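Local atomic coordinates of UPF0678 fatty acid-binding protein-like protein ERS007657_00996 (Mycobacterium tuberculosis, PDB entry 6R3W), a protein that binds one heme b in a ten-stranded beta-barrel and probably scavenges peroxynitrite by isomerising it to nitrate. Residues E34-V39 against Q54-A59; L49-Q54 against H65-Y70. One frame throughout, in Å; residues are numbered along the deposited sequence. Where two conformers were deposited one is given.

Contact 1: E34-V39 against Q54-A59; sequences EYLEEV and QTRAVA. With HEM (protoporphyrin IX containing Fe), chain B.
Tyr35 and Thr55 meet on the barrel's inner face, where a heme vinyl group joins them. The vinyl carbon CBB lies over one face of the Tyr35 ring, offset toward the rim, 3.6 Å from Tyr35 CE1, and the methyl of Thr55 also touches it, with Thr55 CG2 3.5 Å from HEM CBB. That methyl also reaches Tyr35 CD1 at 3.9 Å and packs beside the aliphatic part of Glu37, whose side chain points the same way. The polar ends on this buried side have partners: the hydroxyl of Tyr35 and OE1 of Glu37 both bond to Tyr141 OH, and Thr55 OG1 bonds to the carbonyl of His65. The backbones form an antiparallel pair, two neighbouring strands of the calycin-type barrel, joined as a beta hairpin. Its hydrogen-bonded pairs are Leu36 with Arg56 and Glu38 with Gln54; the bond from Leu36 N to Arg56 O is 2.8 Å long and nearly straight. The outer face is looser. Here Arg56 starts with CG between its own N and carbonyl carbon (chi1 62°), and its extended chain brings the guanidinium back across Leu36, whose CD1 sits over one face, 3.5 Å from Arg56 NH2. Glu38 and Arg56 stay short of a salt bridge, with Glu38 OE2 4.4 Å from Arg56 NH1; a water at the guanidinium edge accepts from Arg56 NH1, its link to Glu38 OE2 being doubtful. At the hairpin's open end, Val58 CG2 rests 3.9 Å from Leu36 CD2 and also touches the aliphatic part of Glu34, whose carboxylate pairs with Arg22.

Contact 2: L49-Q54 against H65-Y70; sequences LTYTQQ and HSETGY. With HEM (protoporphyrin IX containing Fe), chain B.
The imidazole of His65 lies with one face against the heme: the meso carbon CHC sits over its centre, 3.6 Å from the ring plane, and His65 ND1 comes within 3.3 Å of the vinyl carbon HEM CAB. The amide of Gln53 arrives at the imidazole edge, its plane turned 78° from the ring, and the amide also stacks on the Glu67 carboxylate, the two planes only 9° apart. At the edge of the Tyr51 ring the same carboxylate takes the phenol: Tyr51 OH donates to Glu67 OE2 at 2.6 Å, and OE2 receives it on its anti lone pair, away from the other carboxylate oxygen. Tyr51 leaves the sheet on the same face as Gln53 and Glu67, and its CG, anti to the backbone N (chi1 166°), stands beside the carbonyl carbon. These strands form a hairpin of the barrel wall, with Tyr51 opposite Gly69 and Gln53 opposite Glu67 in hydrogen-bonded pairs. On the outer face the Thr52 and Thr68 side chains lie side by side, pointing the same way, and a water connects Gln54 OE1 to Ser66 OG. Inside, Arg130 forms a salt bridge with Glu67 OE2, and His85 bonds to His65 NE2. The phenol and Arg130 together grip Glu67 OE2, an arrangement that would favour a charged carboxylate in the buried interior beside the heme pocket.

Both contacts use strand 48-57, contact 1 pairing it with 33-42 and contact 2 with 63-73, so three consecutive barrel strands are covered and Gln54 belongs to both. Each has a buried inner face and a more exposed outer one, but contact 1 lies farther from the chain centre. Its inner side meets the heme mainly through the Tyr35 ring and a threonine methyl, whereas contact 2 places an imidazole on the heme and a buried carboxylate network deeper in the barrel. Between them, Val39 CG1 packs on Tyr51 CE1 at 3.6 Å. Waters lie on the outside of both: in contact 1 between opposite charges, in contact 2 between an amide and a hydroxyl.

Contact 1: E34-V39 against Q54-A59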
loop_
_atom_site.group_PDB
_atom_site.type_symbol
_atom_site.label_atom_id
_atom_site.label_comp_id
_atom_site.label_asym_id
_atom_site.label_seq_id
_atom_site.Cartn_x
_atom_site.Cartn_y
_atom_site.Cartn_z
ATOM N N GLU A 34 -16.269 -1.991 5.239
ATOM C CA GLU A 34 -15.831 -1.016 4.220
ATOM C C GLU A 34 -15.191 0.193 4.898
ATOM O O GLU A 34 -15.355 0.365 6.112
ATOM C CB GLU A 34 -16.994 -0.658 3.287
ATOM C CG GLU A 34 -18.246 -0.159 3.987
ATOM C CD GLU A 34 -19.401 0.064 3.032
ATOM O OE1 GLU A 34 -19.163 0.019 1.795
ATOM O OE2 GLU A 34 -20.484 0.409 3.503
ATOM N N TYR A 35 -14.532 1.017 4.108
ATOM C CA TYR A 35 -13.714 2.115 4.649
ATOM C C TYR A 35 -13.567 3.216 3.612
ATOM O O TYR A 35 -13.596 2.940 2.394
ATOM C CB TYR A 35 -12.345 1.595 5.117
ATOM C CG TYR A 35 -11.516 0.920 4.056
ATOM C CD1 TYR A 35 -10.565 1.619 3.339
ATOM C CD2 TYR A 35 -11.597 -0.449 3.856
ATOM C CE1 TYR A 35 -9.748 0.982 2.415
ATOM C CE2 TYR A 35 -10.805 -1.099 2.917
ATOM C CZ TYR A 35 -9.859 -0.385 2.208
ATOM O OH TYR A 35 -9.037 -1.042 1.319
ATOM N N LEU A 36 -13.308 4.422 4.120
ATOM C CA LEU A 36 -12.804 5.566 3.346
ATOM C C LEU A 36 -11.296 5.653 3.549
ATOM O O LEU A 36 -10.819 5.265 4.631
ATOM C CB LEU A 36 -13.495 6.850 3.809
ATOM C CG LEU A 36 -15.011 6.838 3.717
ATOM C CD1 LEU A 36 -15.587 8.166 4.192
ATOM C CD2 LEU A 36 -15.467 6.527 2.310
ATOM N N GLU A 37 -10.580 6.117 2.537
ATOM C CA GLU A 37 -9.113 6.102 2.538
ATOM C C GLU A 37 -8.597 7.416 1.981
ATOM O O GLU A 37 -9.083 7.846 0.920
ATOM C CB GLU A 37 -8.602 4.923 1.729
ATOM C CG GLU A 37 -7.094 4.865 1.607
ATOM C CD GLU A 37 -6.573 3.547 1.083
ATOM O OE1 GLU A 37 -7.397 2.671 0.757
ATOM O OE2 GLU A 37 -5.336 3.409 0.980
ATOM N N GLU A 38 -7.568 7.958 2.635
ATOM C CA GLU A 38 -6.789 9.112 2.167
ATOM C C GLU A 38 -5.320 8.696 2.135
ATOM O O GLU A 38 -4.815 8.200 3.165
ATOM C CB GLU A 38 -6.980 10.313 3.097
ATOM C CG GLU A 38 -8.413 10.783 3.221
ATOM C CD GLU A 38 -8.740 11.995 2.370
ATOM O OE1 GLU A 38 -7.804 12.561 1.765
ATOM O OE2 GLU A 38 -9.940 12.340 2.268
ATOM N N VAL A 39 -4.653 8.962 1.014
ATOM C CA VAL A 39 -3.226 8.643 0.809
ATOM C C VAL A 39 -2.493 9.894 0.333
ATOM O O VAL A 39 -3.058 10.667 -0.459
ATOM C CB VAL A 39 -3.095 7.498 -0.193
ATOM C CG1 VAL A 39 -1.741 7.488 -0.864
ATOM C CG2 VAL A 39 -3.426 6.168 0.464
ATOM N N GLN A 54 -4.428 7.011 5.788
ATOM C CA GLN A 54 -5.393 6.968 6.907
ATOM C C GLN A 54 -6.711 6.431 6.382
ATOM O O GLN A 54 -7.177 6.891 5.345
ATOM C CB GLN A 54 -5.578 8.323 7.577
ATOM C CG GLN A 54 -6.473 8.260 8.825
ATOM C CD GLN A 54 -5.907 7.417 9.954
ATOM O OE1 GLN A 54 -4.887 7.764 10.566
ATOM N NE2 GLN A 54 -6.667 6.399 10.356
ATOM N N THR A 55 -7.324 5.524 7.122
ATOM C CA THR A 55 -8.652 5.003 6.748
ATOM C C THR A 55 -9.622 5.215 7.892
ATOM O O THR A 55 -9.175 5.310 9.064
ATOM C CB THR A 55 -8.602 3.530 6.335
ATOM O OG1 THR A 55 -8.377 2.712 7.490
ATOM C CG2 THR A 55 -7.559 3.282 5.264
ATOM N N ARG A 56 -10.903 5.260 7.557
ATOM C CA ARG A 56 -11.956 5.465 8.570
ATOM C C ARG A 56 -13.218 4.748 8.130
ATOM O O ARG A 56 -13.389 4.480 6.930
ATOM C CB ARG A 56 -12.215 6.950 8.817
ATOM C CG ARG A 56 -12.712 7.729 7.615
ATOM C CD ARG A 56 -12.778 9.216 7.932
ATOM N NE ARG A 56 -13.471 9.979 6.906
ATOM C CZ ARG A 56 -12.958 10.294 5.722
ATOM N NH1 ARG A 56 -11.790 9.797 5.346
ATOM N NH2 ARG A 56 -13.671 11.013 4.869
ATOM N N ALA A 57 -14.093 4.488 9.075
ATOM C CA ALA A 57 -15.333 3.773 8.763
ATOM C C ALA A 57 -16.242 4.655 7.896
ATOM O O ALA A 57 -16.285 5.873 8.096
ATOM C CB ALA A 57 -16.020 3.371 10.030
ATOM N N VAL A 58 -16.902 4.055 6.921
ATOM C CA VAL A 58 -17.856 4.806 6.068
ATOM C C VAL A 58 -19.015 5.326 6.937
ATOM O O VAL A 58 -19.394 6.493 6.761
ATOM C CB VAL A 58 -18.360 3.941 4.910
ATOM C CG1 VAL A 58 -19.383 4.686 4.080
ATOM C CG2 VAL A 58 -17.214 3.439 4.042
ATOM N N ALA A 59 -19.506 4.518 7.882
ATOM C CA ALA A 59 -20.762 4.772 8.630
ATOM C C ALA A 59 -20.587 5.987 9.553
ATOM O O ALA A 59 -21.488 6.845 9.555
ATOM C CB ALA A 59 -21.169 3.537 9.400
HETATM C CHA HEM B . -8.804 -7.398 10.787
HETATM C CHB HEM B . -9.614 -3.221 8.558
HETATM C CHC HEM B . -5.122 -3.308 6.673
HETATM C CHD HEM B . -4.169 -7.267 9.328
HETATM C C1A HEM B . -9.398 -6.246 10.338
HETATM C C2A HEM B . -10.704 -5.801 10.739
HETATM C C3A HEM B . -10.917 -4.623 10.114
HETATM C C4A HEM B . -9.772 -4.347 9.322
HETATM C CMA HEM B . -12.123 -3.737 10.257
HETATM C CAA HEM B . -11.638 -6.514 11.686
HETATM C CBA HEM B . -11.746 -5.767 13.011
HETATM C CGA HEM B . -10.419 -5.718 13.688
HETATM O O1A HEM B . -9.913 -4.610 13.965
HETATM O O2A HEM B . -9.844 -6.776 14.015
HETATM C C1B HEM B . -8.468 -2.913 7.801
HETATM C C2B HEM B . -8.336 -1.729 7.013
HETATM C C3B HEM B . -7.079 -1.760 6.435
HETATM C C4B HEM B . -6.431 -2.972 6.957
HETATM C CMB HEM B . -9.381 -0.650 6.847
HETATM C CAB HEM B . -6.442 -0.832 5.474
HETATM C CBB HEM B . -7.148 -0.158 4.588
HETATM C C1C HEM B . -4.454 -4.378 7.273
HETATM C C2C HEM B . -3.093 -4.701 7.077
HETATM C C3C HEM B . -2.813 -5.774 7.883
HETATM C C4C HEM B . -4.050 -6.177 8.500
HETATM C CMC HEM B . -2.176 -3.968 6.154
HETATM C CAC HEM B . -1.511 -6.421 8.158
HETATM C CBC HEM B . -0.397 -5.711 8.374
HETATM C C1D HEM B . -5.378 -7.657 9.890
HETATM C C2D HEM B . -5.512 -8.834 10.759
HETATM C C3D HEM B . -6.782 -8.864 11.168
HETATM C C4D HEM B . -7.461 -7.714 10.535
HETATM C CMD HEM B . -4.409 -9.768 11.175
HETATM C CAD HEM B . -7.266 -9.624 12.371
HETATM C CBD HEM B . -7.874 -10.891 11.977
HETATM C CGD HEM B . -8.297 -11.669 13.226
HETATM O O1D HEM B . -8.388 -11.233 14.422
HETATM O O2D HEM B . -8.539 -12.779 13.031
HETATM N NA HEM B . -8.842 -5.310 9.480
HETATM N NB HEM B . -7.317 -3.612 7.744
HETATM N NC HEM B . -5.031 -5.300 8.104
HETATM N ND HEM B . -6.577 -6.997 9.788
HETATM FE FE HEM B . -6.971 -5.387 8.745
HETATM O O HOH W 1 -11.641 10.695 2.786
HETATM O O HOH W 2 -6.333 -4.200 10.419
#

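Contact 2: L49-Q54 against H65-Y70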
loop_
_atom_site.group_PDB
_atom_site.type_symbol
_atom_site.label_atom_id
_atom_site.label_comp_id
_atom_site.label_asym_id
_atom_site.label_seq_id
_atom_site.Cartn_x
_atom_site.Cartn_y
_atom_site.Cartn_z
ATOM N N LEU A 49 9.771 7.725 -2.475
ATOM C CA LEU A 49 8.572 8.489 -2.110
ATOM C C LEU A 49 8.297 8.288 -0.624
ATOM O O LEU A 49 8.453 7.164 -0.114
ATOM C CB LEU A 49 7.364 8.025 -2.933
ATOM C CG LEU A 49 7.498 8.140 -4.437
ATOM C CD1 LEU A 49 6.256 7.600 -5.116
ATOM C CD2 LEU A 49 7.763 9.568 -4.860
ATOM N N THR A 50 7.833 9.330 0.045
ATOM C CA THR A 50 7.155 9.206 1.334
ATOM C C THR A 50 5.711 8.817 1.065
ATOM O O THR A 50 5.132 9.256 0.048
ATOM C CB THR A 50 7.267 10.486 2.160
ATOM O OG1 THR A 50 6.558 11.531 1.477
ATOM C CG2 THR A 50 8.701 10.900 2.371
ATOM N N TYR A 51 5.124 8.062 1.978
ATOM C CA TYR A 51 3.772 7.507 1.810
ATOM C C TYR A 51 3.077 7.456 3.152
ATOM O O TYR A 51 3.633 6.907 4.109
ATOM C CB TYR A 51 3.842 6.124 1.182
ATOM C CG TYR A 51 2.575 5.305 1.264
ATOM C CD1 TYR A 51 1.449 5.599 0.508
ATOM C CD2 TYR A 51 2.470 4.291 2.195
ATOM C CE1 TYR A 51 0.293 4.853 0.632
ATOM C CE2 TYR A 51 1.330 3.517 2.308
ATOM C CZ TYR A 51 0.238 3.795 1.519
ATOM O OH TYR A 51 -0.915 3.060 1.648
ATOM N N THR A 52 1.852 7.960 3.194
ATOM C CA THR A 52 0.990 7.800 4.368
ATOM C C THR A 52 -0.428 7.471 3.931
ATOM O O THR A 52 -0.880 8.034 2.931
ATOM C CB THR A 52 1.034 9.033 5.253
ATOM O OG1 THR A 52 0.621 10.127 4.428
ATOM C CG2 THR A 52 2.407 9.255 5.854
ATOM N N GLN A 53 -1.094 6.684 4.745
ATOM C CA GLN A 53 -2.481 6.251 4.558
ATOM C C GLN A 53 -3.215 6.486 5.864
ATOM O O GLN A 53 -2.700 6.065 6.916
ATOM C CB GLN A 53 -2.540 4.766 4.172
ATOM C CG GLN A 53 -3.964 4.223 4.041
ATOM C CD GLN A 53 -4.042 2.744 4.305
ATOM O OE1 GLN A 53 -4.291 1.946 3.401
ATOM N NE2 GLN A 53 -3.881 2.360 5.564
ATOM N N GLN A 54 -4.428 7.011 5.788
ATOM C CA GLN A 54 -5.393 6.968 6.907
ATOM C C GLN A 54 -6.711 6.431 6.382
ATOM O O GLN A 54 -7.177 6.891 5.345
ATOM C CB GLN A 54 -5.578 8.323 7.577
ATOM C CG GLN A 54 -6.473 8.260 8.825
ATOM C CD GLN A 54 -5.907 7.417 9.954
ATOM O OE1 GLN A 54 -4.887 7.764 10.566
ATOM N NE2 GLN A 54 -6.667 6.399 10.356
ATOM N N HIS A 65 -7.564 1.658 10.224
ATOM C CA HIS A 65 -6.141 1.365 9.990
ATOM C C HIS A 65 -5.437 2.634 9.479
ATOM O O HIS A 65 -6.054 3.431 8.746
ATOM C CB HIS A 65 -6.024 0.194 9.002
ATOM C CG HIS A 65 -4.622 -0.163 8.636
ATOM N ND1 HIS A 65 -4.017 0.274 7.467
ATOM C CD2 HIS A 65 -3.714 -0.929 9.276
ATOM C CE1 HIS A 65 -2.816 -0.266 7.387
ATOM N NE2 HIS A 65 -2.594 -0.983 8.513
ATOM N N SER A 66 -4.146 2.732 9.726
ATOM C CA SER A 66 -3.263 3.661 9.007
ATOM C C SER A 66 -1.960 2.918 8.724
ATOM O O SER A 66 -1.740 1.847 9.308
ATOM C CB SER A 66 -3.050 4.935 9.783
ATOM O OG SER A 66 -2.419 4.642 11.021
ATOM N N GLU A 67 -1.140 3.449 7.841
ATOM C CA GLU A 67 0.225 2.959 7.636
ATOM C C GLU A 67 1.061 4.121 7.158
ATOM O O GLU A 67 0.518 5.087 6.610
ATOM C CB GLU A 67 0.252 1.755 6.693
ATOM C CG GLU A 67 -0.427 2.010 5.356
ATOM C CD GLU A 67 -0.606 0.797 4.447
ATOM O OE1 GLU A 67 -0.790 -0.337 4.984
ATOM O OE2 GLU A 67 -0.641 0.979 3.217
ATOM N N THR A 68 2.356 4.006 7.322
ATOM C CA THR A 68 3.279 5.094 6.999
ATOM C C THR A 68 4.640 4.492 6.646
ATOM O O THR A 68 5.068 3.534 7.322
ATOM C CB THR A 68 3.335 6.117 8.138
ATOM O OG1 THR A 68 4.126 7.224 7.698
ATOM C CG2 THR A 68 3.859 5.528 9.423
ATOM N N GLY A 69 5.337 5.108 5.710
ATOM C CA GLY A 69 6.690 4.703 5.365
ATOM C C GLY A 69 7.094 5.215 4.025
ATOM O O GLY A 69 6.864 6.417 3.744
ATOM N N TYR A 70 7.778 4.384 3.256
ATOM C CA TYR A 70 8.562 4.824 2.095
ATOM C C TYR A 70 8.421 3.814 0.969
ATOM O O TYR A 70 8.398 2.604 1.216
ATOM C CB TYR A 70 10.025 5.015 2.490
ATOM C CG TYR A 70 10.190 5.875 3.709
ATOM C CD1 TYR A 70 10.153 7.258 3.616
ATOM C CD2 TYR A 70 10.326 5.321 4.967
ATOM C CE1 TYR A 70 10.197 8.063 4.743
ATOM C CE2 TYR A 70 10.420 6.108 6.098
ATOM C CZ TYR A 70 10.348 7.476 5.990
ATOM O OH TYR A 70 10.451 8.233 7.126
HETATM C CHA HEM B . -8.804 -7.398 10.787
HETATM C CHB HEM B . -9.614 -3.221 8.558
HETATM C CHC HEM B . -5.122 -3.308 6.673
HETATM C CHD HEM B . -4.169 -7.267 9.328
HETATM C C1A HEM B . -9.398 -6.246 10.338
HETATM C C2A HEM B . -10.704 -5.801 10.739
HETATM C C3A HEM B . -10.917 -4.623 10.114
HETATM C C4A HEM B . -9.772 -4.347 9.322
HETATM C CMA HEM B . -12.123 -3.737 10.257
HETATM C CAA HEM B . -11.638 -6.514 11.686
HETATM C CBA HEM B . -11.746 -5.767 13.011
HETATM C CGA HEM B . -10.419 -5.718 13.688
HETATM O O1A HEM B . -9.913 -4.610 13.965
HETATM O O2A HEM B . -9.844 -6.776 14.015
HETATM C C1B HEM B . -8.468 -2.913 7.801
HETATM C C2B HEM B . -8.336 -1.729 7.013
HETATM C C3B HEM B . -7.079 -1.760 6.435
HETATM C C4B HEM B . -6.431 -2.972 6.957
HETATM C CMB HEM B . -9.381 -0.650 6.847
HETATM C CAB HEM B . -6.442 -0.832 5.474
HETATM C CBB HEM B . -7.148 -0.158 4.588
HETATM C C1C HEM B . -4.454 -4.378 7.273
HETATM C C2C HEM B . -3.093 -4.701 7.077
HETATM C C3C HEM B . -2.813 -5.774 7.883
HETATM C C4C HEM B . -4.050 -6.177 8.500
HETATM C CMC HEM B . -2.176 -3.968 6.154
HETATM C CAC HEM B . -1.511 -6.421 8.158
HETATM C CBC HEM B . -0.397 -5.711 8.374
HETATM C C1D HEM B . -5.378 -7.657 9.890
HETATM C C2D HEM B . -5.512 -8.834 10.759
HETATM C C3D HEM B . -6.782 -8.864 11.168
HETATM C C4D HEM B . -7.461 -7.714 10.535
HETATM C CMD HEM B . -4.409 -9.768 11.175
HETATM C CAD HEM B . -7.266 -9.624 12.371
HETATM C CBD HEM B . -7.874 -10.891 11.977
HETATM C CGD HEM B . -8.297 -11.669 13.226
HETATM O O1D HEM B . -8.388 -11.233 14.422
HETATM O O2D HEM B . -8.539 -12.779 13.031
HETATM N NA HEM B . -8.842 -5.310 9.480
HETATM N NB HEM B . -7.317 -3.612 7.744
HETATM N NC HEM B . -5.031 -5.300 8.104
HETATM N ND HEM B . -6.577 -6.997 9.788
HETATM FE FE HEM B . -6.971 -5.387 8.745
HETATM O O HOH W 3 -2.792 7.114 12.438
HETATM O O HOH W 2 -6.333 -4.200 10.419
#